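Local coordinates for protein-tyrosine-phosphatase (PDB 7DHF) that probably catalyses the hydrolysis of phosphotyrosine in proteins to tyrosine and phosphate, as a low molecular weight protein tyrosine phosphatase, at residues 57-62 with 126-131; 78-83 with 102-107; 87-92 with 118-123. The protein carries 1 engineered substitution. All coordinates share one frame; numbering follows the deposited sequence.

How the interactions relate
Along the chain the six segments run 57-62, 78-83, 87-92, 102-107, 118-123 and 126-131, so interaction 1 encloses the other two, while interactions 2 and 3 alternate. Interactions 1 and 2 lie on opposite sides of the chain's centre, their centres 30 Å apart; interaction 3 lies between, with its centre 17 Å from that of interaction 1 and 18 Å from that of interaction 2. The parallel sheet relates the last two: interaction 2 sits where strands 85-88 and 108-110 begin, interaction 3 at the end of 85-88 and in the loop that follows, at the predicted catalytic site. Phe131 of interaction 1 packs on Pro123 of interaction 3, joining the pairing of helices 54-61 and 128-146 to the loop carrying Asp122.

Interaction 1: residues 57-62 with 126-131; sequences IEVAKE and QSKEAF
Phe131 meets Val59 with the root of its side chain and points its ring elsewhere: CB of Phe131 is 3.9 Å from CG2 of Val59, and the two side chains run at about a right angle to each other. The edge of the ring is turned to the start of its own helix, where two carbonyl oxygens lie in the ring plane. Ser127 O comes to 3.4 Å from CD2 of Phe131, and Gln126 O to 3.5 Å from CE2, so the slightly positive ring hydrogens face backbone oxygens. Ser127 itself is the N-cap of that helix.

Across the contact, the carboxylate of Glu62 takes the polar role. Lys128 meets it tip to tip in a salt bridge, with NZ of Lys128 2.7 Å from OE2 of Glu62 and on the syn lone pair, the side of the other oxygen. Lys128 gets there by a stretched chain: CG stands anti to the backbone N (chi1 179°) and every later torsion is extended as well. Glu58 adds a second negative charge nearby, but OE2 of Glu58 stays 5.2 Å from NZ of Lys128 and makes no bond.

Under this bridge lies Val59. Its CG2, beside the backbone N, touches CE of Lys128 at 3.9 Å, so one methyl meets both the lysine's aliphatic chain and CB of Phe131. The ion pair of exposed Glu62 and partly exposed Lys128 is outside, buried Val59 and Phe131 within. The side chain of Phe131 is about 6 Å from that of Asp122, the predicted proton donor, which puts this packing beside the predicted active site.

Helix 54-61 thus packs on the first turn of helix 128-146. Met55 of the former touches both Lys128 and Phe131, Ala56 also touches Phe131, and one turn further along the long C-terminal helix Tyr135 covers Val59 and Ala60.

Interaction 2: residues 78-83 with 102-107; sequences ALCSQY and PEARGK
Lys107 reaches across with its ammonium group to grip two backbone carbonyls, Cys80 O and Tyr83 O, each 2.8 Å from NZ. The two bonds differ in direction. At Tyr83 O the nitrogen stands almost straight ahead of the carbonyl, with a C=O...N angle of 172°, whereas at Cys80 O it lies above the carbonyl plane, 41° out of it. The opposite face of Cys80 O is used by Tyr83 N, 3.2 Å away, which closes the type I turn from Cys80 to Tyr83. Lys107 therefore ties together both ends of that turn just as the short helix gives way to the next strand. CG of Lys107 lies between its backbone N and carbonyl carbon (chi1 60°), and beyond it the chain is fully extended, which carries the ammonium over to the turn. CD of Lys107 already passes 3.5 Å from Tyr83 O.

Beneath the polar grip the packing is small: CB of Cys80 meets CB of Ala104 at 4.1 Å, both residues being buried.

This is structural packing away from the predicted catalytic residues: a lysine side chain ties the turn after helix 77-80 to the 3-10 segment 102-104 and the loop that follows it, ahead of strand 108-110. Ile86 of strand 85-88 lies against both Cys80 and Ala104 and pairs through its backbone with Lys107, while Leu79 and Tyr83 pack on strands 7-12 and 34-39.

Interaction 3: residues 87-92 with 118-123; sequences LVMEKG and KDIPDP
Met89 O accepts from Ile120 N at 3.0 Å, in a fairly straight bond (165° at the hydrogen), and from a water at 2.8 Å that also serves Lys118 O. Asp119 CA adds a CA-H...O contact to the same oxygen.

The carboxylate of Asp119 meets the next two amides, one directly and one through a water. Lys91 N donates a hydrogen bond to OD1 of Asp119 at 2.9 Å, coming from above the carboxylate plane, while OD2 of Asp119 receives a water that in turn accepts from Gly92 N. Glu90 OE2 accepts from another water, which satisfies Asp122 N, but its strongest partner is NH1 of Arg18, in a salt bridge. That arginine, predicted to be catalytic, also bonds Ile120 O. OE1 of Glu90 and OD2 of Asp119, like charges, are 4.5 Å apart. Asp122, the predicted proton donor, has OD1 held by Tyr124 N and OD2 hydrogen-bonded to a glycerol, probably from the crystallisation liquor.

Below, SD of Met89 packs on CD1 of Ile120 at 3.8 Å. Met89 follows strand 85-88 and touches Ala12, the engineered residue at the predicted nucleophile position ending strand 7-12; Ile120 rests on Leu137 of helix 128-146.

Interaction 1: residues 57-62 with 126-131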
# COMPACT_ATOMS: atom_id res chain seq x y z
N ILE A 57 5.05 -6.08 -10.52
CA ILE A 57 5.80 -5.13 -11.34
C ILE A 57 5.30 -5.16 -12.78
O ILE A 57 5.11 -4.11 -13.40
CB ILE A 57 7.32 -5.43 -11.26
CG1 ILE A 57 7.81 -5.31 -9.81
CG2 ILE A 57 8.10 -4.50 -12.19
CD1 ILE A 57 9.28 -5.68 -9.62
N GLU A 58 5.09 -6.35 -13.32
CA GLU A 58 4.70 -6.48 -14.72
C GLU A 58 3.34 -5.85 -14.97
O GLU A 58 3.16 -5.09 -15.93
CB GLU A 58 4.69 -7.96 -15.11
CG GLU A 58 4.28 -8.26 -16.54
CD GLU A 58 5.44 -8.17 -17.50
OE1 GLU A 58 6.30 -7.28 -17.32
OE2 GLU A 58 5.51 -8.99 -18.43
N VAL A 59 2.35 -6.17 -14.13
CA VAL A 59 1.01 -5.62 -14.31
C VAL A 59 1.04 -4.10 -14.22
O VAL A 59 0.40 -3.40 -15.02
CB VAL A 59 0.03 -6.25 -13.30
CG1 VAL A 59 -1.30 -5.51 -13.30
CG2 VAL A 59 -0.19 -7.72 -13.62
N ALA A 60 1.78 -3.56 -13.25
CA ALA A 60 1.89 -2.11 -13.14
C ALA A 60 2.58 -1.52 -14.36
O ALA A 60 2.16 -0.48 -14.88
CB ALA A 60 2.64 -1.74 -11.86
N LYS A 61 3.63 -2.18 -14.85
CA LYS A 61 4.36 -1.69 -16.01
C LYS A 61 3.45 -1.61 -17.23
O LYS A 61 3.57 -0.68 -18.04
CB LYS A 61 5.57 -2.59 -16.28
CG LYS A 61 6.45 -2.13 -17.43
CD LYS A 61 7.66 -3.04 -17.57
CE LYS A 61 8.56 -2.62 -18.72
NZ LYS A 61 9.75 -3.50 -18.84
N GLU A 62 2.55 -2.58 -17.39
CA GLU A 62 1.59 -2.54 -18.49
C GLU A 62 0.66 -1.35 -18.40
O GLU A 62 -0.01 -1.02 -19.38
CB GLU A 62 0.79 -3.84 -18.51
CG GLU A 62 1.62 -5.06 -18.85
CD GLU A 62 0.85 -6.36 -18.71
OE1 GLU A 62 -0.32 -6.32 -18.28
OE2 GLU A 62 1.42 -7.43 -19.03
N GLN A 126 -0.69 -16.26 -6.51
CA GLN A 126 -1.78 -16.57 -7.41
C GLN A 126 -1.39 -16.18 -8.83
O GLN A 126 -0.31 -15.62 -9.08
CB GLN A 126 -3.06 -15.85 -6.96
CG GLN A 126 -3.59 -16.35 -5.63
CD GLN A 126 -4.45 -15.33 -4.92
OE1 GLN A 126 -5.55 -15.00 -5.38
NE2 GLN A 126 -3.96 -14.81 -3.80
N SER A 127 -2.27 -16.48 -9.78
CA SER A 127 -2.00 -16.23 -11.18
C SER A 127 -2.06 -14.73 -11.48
O SER A 127 -2.50 -13.92 -10.67
CB SER A 127 -3.01 -16.97 -12.06
OG SER A 127 -4.30 -16.43 -11.90
N LYS A 128 -1.62 -14.37 -12.69
CA LYS A 128 -1.64 -12.98 -13.11
C LYS A 128 -3.04 -12.39 -13.00
O LYS A 128 -3.18 -11.19 -12.73
CB LYS A 128 -1.15 -12.85 -14.55
CG LYS A 128 -1.15 -11.42 -15.07
CD LYS A 128 -0.45 -11.32 -16.42
CE LYS A 128 -0.40 -9.87 -16.88
NZ LYS A 128 0.36 -9.72 -18.15
N GLU A 129 -4.07 -13.20 -13.20
CA GLU A 129 -5.44 -12.71 -13.07
C GLU A 129 -5.67 -12.04 -11.73
O GLU A 129 -6.32 -10.99 -11.65
CB GLU A 129 -6.44 -13.86 -13.24
CG GLU A 129 -6.61 -14.35 -14.66
CD GLU A 129 -7.78 -15.31 -14.80
OE1 GLU A 129 -8.93 -14.87 -14.63
OE2 GLU A 129 -7.54 -16.51 -15.07
N ALA A 130 -5.15 -12.63 -10.65
CA ALA A 130 -5.32 -12.04 -9.33
C ALA A 130 -4.58 -10.71 -9.22
O ALA A 130 -5.06 -9.78 -8.56
CB ALA A 130 -4.83 -13.01 -8.26
N PHE A 131 -3.42 -10.60 -9.86
CA PHE A 131 -2.68 -9.35 -9.86
C PHE A 131 -3.40 -8.28 -10.68
O PHE A 131 -3.37 -7.10 -10.33
CB PHE A 131 -1.25 -9.58 -10.35
CG PHE A 131 -0.37 -10.26 -9.34
CD1 PHE A 131 0.42 -9.51 -8.49
CD2 PHE A 131 -0.34 -11.64 -9.25
CE1 PHE A 131 1.23 -10.13 -7.55
CE2 PHE A 131 0.46 -12.26 -8.31
CZ PHE A 131 1.25 -11.51 -7.47

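Interaction 2: residues 78-83 with 102-107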
# COMPACT_ATOMS: atom_id res chain seq x y z
N ALA A 78 7.93 4.02 14.92
CA ALA A 78 8.76 5.13 14.47
C ALA A 78 8.45 5.49 13.02
O ALA A 78 8.39 6.67 12.67
CB ALA A 78 10.24 4.77 14.63
N LEU A 79 8.25 4.48 12.16
CA LEU A 79 7.92 4.76 10.77
C LEU A 79 6.60 5.51 10.67
O LEU A 79 6.48 6.48 9.91
CB LEU A 79 7.86 3.46 9.97
CG LEU A 79 7.67 3.62 8.46
CD1 LEU A 79 8.92 4.23 7.83
CD2 LEU A 79 7.33 2.29 7.81
N CYS A 80 5.58 5.08 11.43
CA CYS A 80 4.28 5.73 11.36
C CYS A 80 4.37 7.21 11.73
O CYS A 80 3.62 8.03 11.18
CB CYS A 80 3.29 5.03 12.29
SG CYS A 80 2.76 3.39 11.75
N SER A 81 5.28 7.57 12.64
CA SER A 81 5.40 8.96 13.05
C SER A 81 5.91 9.86 11.93
O SER A 81 5.77 11.08 12.03
CB SER A 81 6.33 9.08 14.27
OG SER A 81 7.67 8.75 13.93
N GLN A 82 6.47 9.28 10.87
CA GLN A 82 7.01 10.06 9.77
C GLN A 82 5.98 10.39 8.70
O GLN A 82 6.30 11.10 7.75
CB GLN A 82 8.17 9.30 9.11
CG GLN A 82 9.29 8.93 10.05
CD GLN A 82 10.42 8.21 9.35
OE1 GLN A 82 10.73 7.06 9.66
NE2 GLN A 82 11.04 8.88 8.38
N TYR A 83 4.75 9.89 8.83
CA TYR A 83 3.74 10.05 7.79
C TYR A 83 2.48 10.67 8.36
O TYR A 83 2.13 10.46 9.52
CB TYR A 83 3.47 8.71 7.08
CG TYR A 83 4.70 8.24 6.34
CD1 TYR A 83 4.91 8.60 5.02
CD2 TYR A 83 5.68 7.50 6.99
CE1 TYR A 83 6.04 8.20 4.35
CE2 TYR A 83 6.82 7.10 6.32
CZ TYR A 83 7.00 7.45 5.01
OH TYR A 83 8.14 7.06 4.35
N PRO A 102 -0.27 2.36 18.41
CA PRO A 102 -1.60 2.82 18.83
C PRO A 102 -1.84 4.29 18.57
O PRO A 102 -2.98 4.69 18.30
CB PRO A 102 -1.64 2.48 20.33
CG PRO A 102 -0.21 2.36 20.73
CD PRO A 102 0.52 1.83 19.54
N GLU A 103 -0.80 5.12 18.63
CA GLU A 103 -0.93 6.55 18.38
C GLU A 103 -1.31 6.87 16.94
O GLU A 103 -1.68 8.02 16.66
CB GLU A 103 0.36 7.28 18.75
CG GLU A 103 1.58 6.94 17.89
CD GLU A 103 2.19 5.59 18.23
OE1 GLU A 103 1.82 5.01 19.27
OE2 GLU A 103 3.04 5.11 17.45
N ALA A 104 -1.23 5.91 16.03
CA ALA A 104 -1.50 6.15 14.62
C ALA A 104 -2.95 5.89 14.23
O ALA A 104 -3.30 6.02 13.05
CB ALA A 104 -0.58 5.29 13.75
N ARG A 105 -3.81 5.52 15.19
CA ARG A 105 -5.22 5.26 14.87
C ARG A 105 -5.84 6.42 14.10
O ARG A 105 -6.51 6.21 13.08
CB ARG A 105 -5.99 5.02 16.17
CG ARG A 105 -7.48 4.71 15.97
CD ARG A 105 -8.32 5.20 17.14
NE ARG A 105 -8.37 6.66 17.21
CZ ARG A 105 -9.20 7.42 16.50
NH1 ARG A 105 -10.06 6.87 15.65
NH2 ARG A 105 -9.17 8.74 16.64
N GLY A 106 -5.61 7.64 14.57
CA GLY A 106 -6.34 8.78 14.04
C GLY A 106 -6.05 9.07 12.58
O GLY A 106 -6.88 9.66 11.89
N LYS A 107 -4.88 8.67 12.09
CA LYS A 107 -4.50 8.95 10.71
C LYS A 107 -4.52 7.72 9.82
O LYS A 107 -4.05 7.78 8.68
CB LYS A 107 -3.13 9.63 10.65
CG LYS A 107 -2.00 8.81 11.23
CD LYS A 107 -0.73 9.64 11.34
CE LYS A 107 0.40 8.86 11.97
NZ LYS A 107 1.61 9.71 12.16

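Interaction 3: residues 87-92 with 118-123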
# COMPACT_ATOMS: atom_id res chain seq x y z
N LEU A 87 -2.76 4.45 4.73
CA LEU A 87 -3.85 3.80 3.99
C LEU A 87 -3.58 2.30 3.97
O LEU A 87 -2.60 1.85 3.37
CB LEU A 87 -3.94 4.35 2.57
CG LEU A 87 -4.23 5.85 2.46
CD1 LEU A 87 -4.26 6.27 0.99
CD2 LEU A 87 -5.55 6.22 3.13
N VAL A 88 -4.45 1.53 4.63
CA VAL A 88 -4.30 0.08 4.71
C VAL A 88 -5.13 -0.58 3.63
O VAL A 88 -6.16 -0.06 3.19
CB VAL A 88 -4.68 -0.46 6.11
CG1 VAL A 88 -3.74 0.09 7.17
CG2 VAL A 88 -6.13 -0.15 6.45
N MET A 89 -4.70 -1.77 3.20
CA MET A 89 -5.37 -2.47 2.12
C MET A 89 -6.60 -3.24 2.59
O MET A 89 -7.52 -3.45 1.80
CB MET A 89 -4.39 -3.41 1.41
CG MET A 89 -3.41 -2.68 0.51
SD MET A 89 -4.24 -1.96 -0.92
CE MET A 89 -2.97 -0.85 -1.53
N GLU A 90 -6.64 -3.65 3.86
CA GLU A 90 -7.79 -4.35 4.42
C GLU A 90 -8.17 -3.70 5.74
O GLU A 90 -7.32 -3.25 6.50
CB GLU A 90 -7.47 -5.83 4.68
CG GLU A 90 -7.14 -6.63 3.43
CD GLU A 90 -6.79 -8.08 3.74
OE1 GLU A 90 -7.32 -8.64 4.72
OE2 GLU A 90 -5.97 -8.66 2.99
N LYS A 91 -9.48 -3.68 6.01
CA LYS A 91 -9.96 -3.10 7.27
C LYS A 91 -9.30 -3.77 8.47
O LYS A 91 -8.93 -3.10 9.44
CB LYS A 91 -11.48 -3.21 7.35
CG LYS A 91 -12.06 -2.94 8.74
CD LYS A 91 -11.66 -1.58 9.30
CE LYS A 91 -12.28 -0.44 8.51
NZ LYS A 91 -12.71 0.68 9.39
N GLY A 92 -9.14 -5.09 8.42
CA GLY A 92 -8.52 -5.81 9.52
C GLY A 92 -7.10 -5.37 9.81
O GLY A 92 -6.61 -5.58 10.92
N LYS A 118 -14.10 -1.11 0.42
CA LYS A 118 -13.81 -2.50 0.07
C LYS A 118 -12.37 -2.85 0.41
O LYS A 118 -11.46 -2.05 0.18
CB LYS A 118 -14.03 -2.72 -1.43
CG LYS A 118 -15.42 -3.19 -1.82
CD LYS A 118 -15.65 -3.08 -3.34
CE LYS A 118 -14.59 -3.79 -4.17
NZ LYS A 118 -14.67 -5.27 -4.08
N ASP A 119 -12.18 -4.06 0.94
CA ASP A 119 -10.84 -4.61 1.08
C ASP A 119 -10.28 -4.98 -0.28
O ASP A 119 -11.02 -5.31 -1.22
CB ASP A 119 -10.87 -5.87 1.94
CG ASP A 119 -11.16 -5.59 3.40
OD1 ASP A 119 -11.18 -4.41 3.80
OD2 ASP A 119 -11.33 -6.57 4.16
N ILE A 120 -8.96 -4.92 -0.40
CA ILE A 120 -8.26 -5.33 -1.62
C ILE A 120 -7.47 -6.59 -1.29
O ILE A 120 -6.52 -6.54 -0.50
CB ILE A 120 -7.36 -4.20 -2.14
CG1 ILE A 120 -8.22 -3.00 -2.53
CG2 ILE A 120 -6.52 -4.69 -3.33
CD1 ILE A 120 -7.45 -1.76 -2.92
N PRO A 121 -7.83 -7.75 -1.85
CA PRO A 121 -7.21 -9.01 -1.43
C PRO A 121 -5.80 -9.20 -1.96
O PRO A 121 -5.43 -8.70 -3.02
CB PRO A 121 -8.16 -10.07 -2.01
CG PRO A 121 -8.76 -9.42 -3.20
CD PRO A 121 -8.88 -7.96 -2.86
N ASP A 122 -5.02 -9.95 -1.19
CA ASP A 122 -3.62 -10.20 -1.50
C ASP A 122 -3.51 -11.15 -2.69
O ASP A 122 -4.04 -12.27 -2.62
CB ASP A 122 -2.97 -10.82 -0.27
CG ASP A 122 -1.47 -11.00 -0.42
OD1 ASP A 122 -0.91 -10.59 -1.46
OD2 ASP A 122 -0.85 -11.54 0.52
N PRO A 123 -2.84 -10.78 -3.78
CA PRO A 123 -2.68 -11.69 -4.92
C PRO A 123 -1.48 -12.62 -4.83
O PRO A 123 -1.27 -13.41 -5.75
CB PRO A 123 -2.48 -10.70 -6.08
CG PRO A 123 -1.73 -9.57 -5.47
CD PRO A 123 -2.28 -9.44 -4.06
O HOH W 1 -8.86 -1.25 0.72
O HOH W 2 -6.14 -10.83 1.31
O HOH W 3 -10.63 -6.85 6.75